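Local coordinates for beta-galactoside alpha-2,6-sialyltransferase (Photobacterium sp., PDB 2Z4T), which probably transfers sialic acid from a CMP-linked donor to galactosides such as lactose, forming an alpha-2,6 linkage, at residues 201-213 with 273-286. Numbering follows the deposited sequence.
Sequences NTAHSFDNLVPIL and NTGTSSVYNWQKLY. With GAL (beta-D-galactopyranose), chain B.
With CG beside its backbone N (chi1 -64°), Trp282 brings its indole against the helix that starts at Ser205, its NE1 edge at that residue, while Phe206 CG, anti to the backbone N (chi1 160°), places the ring against Thr274. Trp282 NE1 donates a nearly straight bond of 2.8 Å to Ser205 OG, which lies in the indole plane. That hydroxyl, Ser205 OG, in turn donates a hydrogen bond to Thr202 O at 2.6 Å, on a lone pair, and the chain of two bonds fixes its rotation. Past NE1 the indole rim runs along the helix: Trp282 CH2 meets Leu209 CB at 3.9 Å, and Trp282 CZ3 meets Leu213 CD1 at 3.5 Å, while Leu209 CD1 lies above one face. Leu213 CD2 leans on the hydroxyl end of Tyr286. In this GT-B enzyme, helix 205-216 follows strand 194-201 of the first of the two Rossmann-like domains, and its first turn borders the acceptor site: His204, at the N-cap position, donates a hydrogen bond from NE2 to O4 of galactose. On the Phe206 ring, Thr274 CA makes a CH-pi contact over one face, 4.3 Å from the centroid, and Thr274 CG2 touches Phe206 CD2 at 3.7 Å. Ser278 CB touches Phe206 CD1, its OG being tied back to Asn273 O. A water donates to both Ala203 O and Thr274 O, each at 2.6 Å, bridging the two backbones beside Phe206.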
loop_
_atom_site.group_PDB
_atom_site.type_symbol
_atom_site.label_atom_id
_atom_site.label_comp_id
_atom_site.label_asym_id
_atom_site.label_seq_id
_atom_site.Cartn_x
_atom_site.Cartn_y
_atom_site.Cartn_z
ATOM N N ASN A 201 -3.565 -1.601 7.017
ATOM C CA ASN A 201 -2.943 -2.762 7.652
ATOM C C ASN A 201 -4.037 -3.625 8.323
ATOM O O ASN A 201 -4.838 -3.117 9.110
ATOM C CB ASN A 201 -1.917 -2.241 8.679
ATOM C CG ASN A 201 -1.168 -3.345 9.402
ATOM O OD1 ASN A 201 -1.768 -4.166 10.110
ATOM N ND2 ASN A 201 0.166 -3.336 9.273
ATOM N N THR A 202 -4.080 -4.911 7.984
ATOM C CA THR A 202 -5.133 -5.803 8.460
ATOM C C THR A 202 -5.090 -6.015 9.973
ATOM O O THR A 202 -6.078 -5.697 10.674
ATOM C CB THR A 202 -5.113 -7.158 7.694
ATOM O OG1 THR A 202 -5.253 -6.903 6.286
ATOM C CG2 THR A 202 -6.249 -8.083 8.149
ATOM N N ALA A 203 -3.958 -6.529 10.478
ATOM C CA ALA A 203 -3.787 -6.816 11.921
ATOM C C ALA A 203 -4.106 -5.618 12.796
ATOM O O ALA A 203 -4.589 -5.790 13.921
ATOM C CB ALA A 203 -2.379 -7.310 12.234
ATOM N N HIS A 204 -3.836 -4.421 12.265
ATOM C CA HIS A 204 -4.027 -3.156 12.985
ATOM C C HIS A 204 -5.263 -2.362 12.529
ATOM O O HIS A 204 -5.354 -1.165 12.822
ATOM C CB HIS A 204 -2.779 -2.273 12.822
ATOM C CG HIS A 204 -1.564 -2.830 13.487
ATOM N ND1 HIS A 204 -1.156 -2.429 14.741
ATOM C CD2 HIS A 204 -0.693 -3.791 13.095
ATOM C CE1 HIS A 204 -0.081 -3.117 15.087
ATOM N NE2 HIS A 204 0.212 -3.957 14.113
ATOM N N SER A 205 -6.191 -3.022 11.816
ATOM C CA SER A 205 -7.366 -2.341 11.238
ATOM C C SER A 205 -8.088 -1.508 12.311
ATOM O O SER A 205 -8.781 -0.532 11.976
ATOM C CB SER A 205 -8.234 -3.169 10.263
ATOM O OG SER A 205 -8.369 -4.530 10.628
ATOM N N PHE A 206 -8.092 -1.948 13.571
ATOM C CA PHE A 206 -9.301 -1.982 14.327
ATOM C C PHE A 206 -8.947 -0.555 14.860
ATOM O O PHE A 206 -9.722 0.389 14.711
ATOM C CB PHE A 206 -9.324 -2.956 15.513
ATOM C CG PHE A 206 -10.403 -2.621 16.553
ATOM C CD1 PHE A 206 -11.606 -3.316 16.579
ATOM C CD2 PHE A 206 -10.215 -1.579 17.478
ATOM C CE1 PHE A 206 -12.609 -2.994 17.509
ATOM C CE2 PHE A 206 -11.203 -1.242 18.420
ATOM C CZ PHE A 206 -12.407 -1.946 18.435
ATOM N N ASP A 207 -7.720 -0.400 15.396
ATOM C CA ASP A 207 -7.183 0.888 15.879
ATOM C C ASP A 207 -6.943 1.946 14.802
ATOM O O ASP A 207 -6.895 3.138 15.110
ATOM C CB ASP A 207 -5.862 0.697 16.616
ATOM C CG ASP A 207 -6.035 0.188 18.049
ATOM O OD1 ASP A 207 -7.115 0.336 18.643
ATOM O OD2 ASP A 207 -5.064 -0.375 18.588
ATOM N N ASN A 208 -6.769 1.530 13.550
ATOM C CA ASN A 208 -6.684 2.506 12.468
ATOM C C ASN A 208 -8.052 3.001 11.989
ATOM O O ASN A 208 -8.193 4.166 11.610
ATOM C CB ASN A 208 -5.889 1.956 11.288
ATOM C CG ASN A 208 -4.409 1.838 11.592
ATOM O OD1 ASN A 208 -3.872 2.544 12.461
ATOM N ND2 ASN A 208 -3.727 0.942 10.870
ATOM N N LEU A 209 -9.059 2.126 11.990
ATOM C CA LEU A 209 -10.305 2.451 11.301
ATOM C C LEU A 209 -11.409 2.843 12.232
ATOM O O LEU A 209 -12.190 3.740 11.918
ATOM C CB LEU A 209 -10.738 1.347 10.357
ATOM C CG LEU A 209 -9.708 1.049 9.266
ATOM C CD1 LEU A 209 -10.322 0.127 8.266
ATOM C CD2 LEU A 209 -9.199 2.300 8.577
ATOM N N VAL A 210 -11.447 2.200 13.396
ATOM C CA VAL A 210 -12.493 2.490 14.357
ATOM C C VAL A 210 -12.631 3.982 14.653
ATOM O O VAL A 210 -13.739 4.497 14.568
ATOM C CB VAL A 210 -12.399 1.651 15.665
ATOM C CG1 VAL A 210 -13.331 2.236 16.747
ATOM C CG2 VAL A 210 -12.739 0.184 15.386
ATOM N N PRO A 211 -11.525 4.689 14.986
ATOM C CA PRO A 211 -11.749 6.108 15.335
ATOM C C PRO A 211 -12.324 6.902 14.176
ATOM O O PRO A 211 -13.019 7.883 14.403
ATOM C CB PRO A 211 -10.354 6.628 15.700
ATOM C CG PRO A 211 -9.561 5.416 15.984
ATOM C CD PRO A 211 -10.097 4.329 15.086
ATOM N N ILE A 212 -12.057 6.477 12.951
ATOM C CA ILE A 212 -12.605 7.149 11.786
ATOM C C ILE A 212 -14.084 6.785 11.629
ATOM O O ILE A 212 -14.932 7.662 11.444
ATOM C CB ILE A 212 -11.868 6.764 10.500
ATOM C CG1 ILE A 212 -10.391 7.176 10.582
ATOM C CG2 ILE A 212 -12.578 7.396 9.268
ATOM C CD1 ILE A 212 -9.487 6.464 9.551
ATOM N N LEU A 213 -14.393 5.495 11.727
ATOM C CA LEU A 213 -15.737 5.037 11.453
ATOM C C LEU A 213 -16.748 5.503 12.498
ATOM O O LEU A 213 -17.931 5.699 12.185
ATOM C CB LEU A 213 -15.777 3.530 11.241
ATOM C CG LEU A 213 -15.138 3.135 9.905
ATOM C CD1 LEU A 213 -14.893 1.649 9.871
ATOM C CD2 LEU A 213 -15.994 3.580 8.713
ATOM N N ASN A 273 -10.898 -5.200 22.421
ATOM C CA ASN A 273 -10.745 -6.447 21.625
ATOM C C ASN A 273 -10.339 -6.116 20.202
ATOM O O ASN A 273 -11.164 -6.137 19.293
ATOM C CB ASN A 273 -12.032 -7.294 21.573
ATOM C CG ASN A 273 -12.675 -7.529 22.941
ATOM O OD1 ASN A 273 -12.104 -7.208 23.994
ATOM N ND2 ASN A 273 -13.890 -8.104 22.919
ATOM N N THR A 274 -9.069 -5.811 20.003
ATOM C CA THR A 274 -8.631 -5.265 18.731
ATOM C C THR A 274 -8.212 -6.386 17.793
ATOM O O THR A 274 -7.871 -6.128 16.628
ATOM C CB THR A 274 -7.425 -4.345 18.915
ATOM O OG1 THR A 274 -6.352 -5.108 19.481
ATOM C CG2 THR A 274 -7.769 -3.185 19.807
ATOM N N GLY A 275 -8.219 -7.619 18.306
ATOM C CA GLY A 275 -7.589 -8.741 17.613
ATOM C C GLY A 275 -8.465 -9.559 16.672
ATOM O O GLY A 275 -9.477 -9.076 16.131
ATOM N N THR A 276 -8.063 -10.814 16.503
ATOM C CA THR A 276 -8.524 -11.667 15.423
ATOM C C THR A 276 -10.032 -11.626 15.153
ATOM O O THR A 276 -10.449 -11.298 14.058
ATOM C CB THR A 276 -8.043 -13.100 15.642
ATOM O OG1 THR A 276 -6.663 -13.071 16.016
ATOM C CG2 THR A 276 -8.221 -13.937 14.374
ATOM N N SER A 277 -10.854 -11.942 16.143
ATOM C CA SER A 277 -12.298 -11.974 15.930
ATOM C C SER A 277 -12.903 -10.611 15.567
ATOM O O SER A 277 -14.015 -10.549 15.048
ATOM C CB SER A 277 -13.008 -12.589 17.144
ATOM O OG SER A 277 -12.920 -11.748 18.279
ATOM N N SER A 278 -12.193 -9.526 15.853
ATOM C CA SER A 278 -12.623 -8.215 15.384
ATOM C C SER A 278 -12.136 -7.924 13.963
ATOM O O SER A 278 -12.887 -7.401 13.157
ATOM C CB SER A 278 -12.177 -7.098 16.333
ATOM O OG SER A 278 -13.013 -7.039 17.496
ATOM N N VAL A 279 -10.896 -8.268 13.641
ATOM C CA VAL A 279 -10.358 -7.808 12.367
ATOM C C VAL A 279 -10.987 -8.443 11.124
ATOM O O VAL A 279 -10.890 -7.871 10.021
ATOM C CB VAL A 279 -8.802 -7.800 12.306
ATOM C CG1 VAL A 279 -8.257 -6.961 13.451
ATOM C CG2 VAL A 279 -8.221 -9.177 12.324
ATOM N N TYR A 280 -11.643 -9.592 11.306
ATOM C CA TYR A 280 -12.279 -10.296 10.200
ATOM C C TYR A 280 -13.797 -10.118 10.138
ATOM O O TYR A 280 -14.515 -11.027 9.756
ATOM C CB TYR A 280 -11.848 -11.771 10.157
ATOM C CG TYR A 280 -10.350 -11.896 9.943
ATOM C CD1 TYR A 280 -9.776 -11.494 8.742
ATOM C CD2 TYR A 280 -9.503 -12.364 10.968
ATOM C CE1 TYR A 280 -8.393 -11.575 8.529
ATOM C CE2 TYR A 280 -8.135 -12.456 10.777
ATOM C CZ TYR A 280 -7.582 -12.050 9.547
ATOM O OH TYR A 280 -6.226 -12.103 9.336
ATOM N N ASN A 281 -14.272 -8.927 10.497
ATOM C CA ASN A 281 -15.691 -8.596 10.384
ATOM C C ASN A 281 -15.987 -7.364 9.542
ATOM O O ASN A 281 -17.168 -7.023 9.364
ATOM C CB ASN A 281 -16.338 -8.448 11.763
ATOM C CG ASN A 281 -16.820 -9.756 12.310
ATOM O OD1 ASN A 281 -16.210 -10.333 13.207
ATOM N ND2 ASN A 281 -17.912 -10.248 11.765
ATOM N N TRP A 282 -14.951 -6.709 9.001
ATOM C CA TRP A 282 -15.180 -5.512 8.172
ATOM C C TRP A 282 -16.234 -5.752 7.088
ATOM O O TRP A 282 -17.123 -4.924 6.885
ATOM C CB TRP A 282 -13.878 -4.931 7.575
ATOM C CG TRP A 282 -12.921 -4.422 8.633
ATOM C CD1 TRP A 282 -11.654 -4.880 8.892
ATOM C CD2 TRP A 282 -13.173 -3.386 9.597
ATOM N NE1 TRP A 282 -11.108 -4.193 9.947
ATOM C CE2 TRP A 282 -12.016 -3.266 10.393
ATOM C CE3 TRP A 282 -14.254 -2.536 9.846
ATOM C CZ2 TRP A 282 -11.916 -2.331 11.433
ATOM C CZ3 TRP A 282 -14.157 -1.617 10.889
ATOM C CH2 TRP A 282 -12.997 -1.519 11.664
ATOM N N GLN A 283 -16.144 -6.909 6.444
ATOM C CA GLN A 283 -17.020 -7.276 5.328
ATOM C C GLN A 283 -18.471 -7.497 5.736
ATOM O O GLN A 283 -19.368 -7.470 4.884
ATOM C CB GLN A 283 -16.487 -8.541 4.624
ATOM C CG GLN A 283 -16.822 -9.875 5.318
ATOM C CD GLN A 283 -16.001 -10.145 6.571
ATOM O OE1 GLN A 283 -15.284 -9.276 7.071
ATOM N NE2 GLN A 283 -16.108 -11.366 7.087
ATOM N N LYS A 284 -18.705 -7.737 7.024
ATOM C CA LYS A 284 -20.069 -7.906 7.521
ATOM C C LYS A 284 -20.768 -6.572 7.751
ATOM O O LYS A 284 -21.978 -6.541 7.918
ATOM C CB LYS A 284 -20.073 -8.704 8.826
ATOM C CG LYS A 284 -19.594 -10.134 8.697
ATOM C CD LYS A 284 -20.537 -10.970 7.853
ATOM C CE LYS A 284 -19.785 -12.094 7.196
ATOM N NZ LYS A 284 -20.682 -13.191 6.778
ATOM N N LEU A 285 -20.005 -5.473 7.763
ATOM C CA LEU A 285 -20.556 -4.157 8.100
ATOM C C LEU A 285 -20.393 -3.141 6.996
ATOM O O LEU A 285 -21.032 -2.088 7.033
ATOM C CB LEU A 285 -19.928 -3.607 9.384
ATOM C CG LEU A 285 -20.147 -4.371 10.700
ATOM C CD1 LEU A 285 -19.144 -3.942 11.744
ATOM C CD2 LEU A 285 -21.518 -4.102 11.210
ATOM N N TYR A 286 -19.539 -3.436 6.020
ATOM C CA TYR A 286 -19.200 -2.477 4.986
ATOM C C TYR A 286 -18.833 -3.249 3.745
ATOM O O TYR A 286 -18.490 -4.421 3.843
ATOM C CB TYR A 286 -17.997 -1.623 5.409
ATOM C CG TYR A 286 -18.237 -0.748 6.606
ATOM C CD1 TYR A 286 -17.818 -1.144 7.878
ATOM C CD2 TYR A 286 -18.878 0.478 6.477
ATOM C CE1 TYR A 286 -18.055 -0.352 9.001
ATOM C CE2 TYR A 286 -19.117 1.291 7.595
ATOM C CZ TYR A 286 -18.695 0.864 8.856
ATOM O OH TYR A 286 -18.914 1.659 9.965
HETATM C C1 GAL B . 5.513 -3.449 15.062
HETATM C C2 GAL B . 4.162 -3.938 15.577
HETATM C C3 GAL B . 3.881 -5.327 15.011
HETATM C C4 GAL B . 4.056 -5.337 13.486
HETATM C C5 GAL B . 5.395 -4.728 13.065
HETATM C C6 GAL B . 5.512 -4.526 11.551
HETATM O O2 GAL B . 4.163 -3.930 16.996
HETATM O O3 GAL B . 2.566 -5.740 15.354
HETATM O O4 GAL B . 2.983 -4.623 12.911
HETATM O O5 GAL B . 5.526 -3.456 13.651
HETATM O O6 GAL B . 5.561 -5.747 10.841
HETATM O O HOH W 1 -6.675 -4.550 14.923
#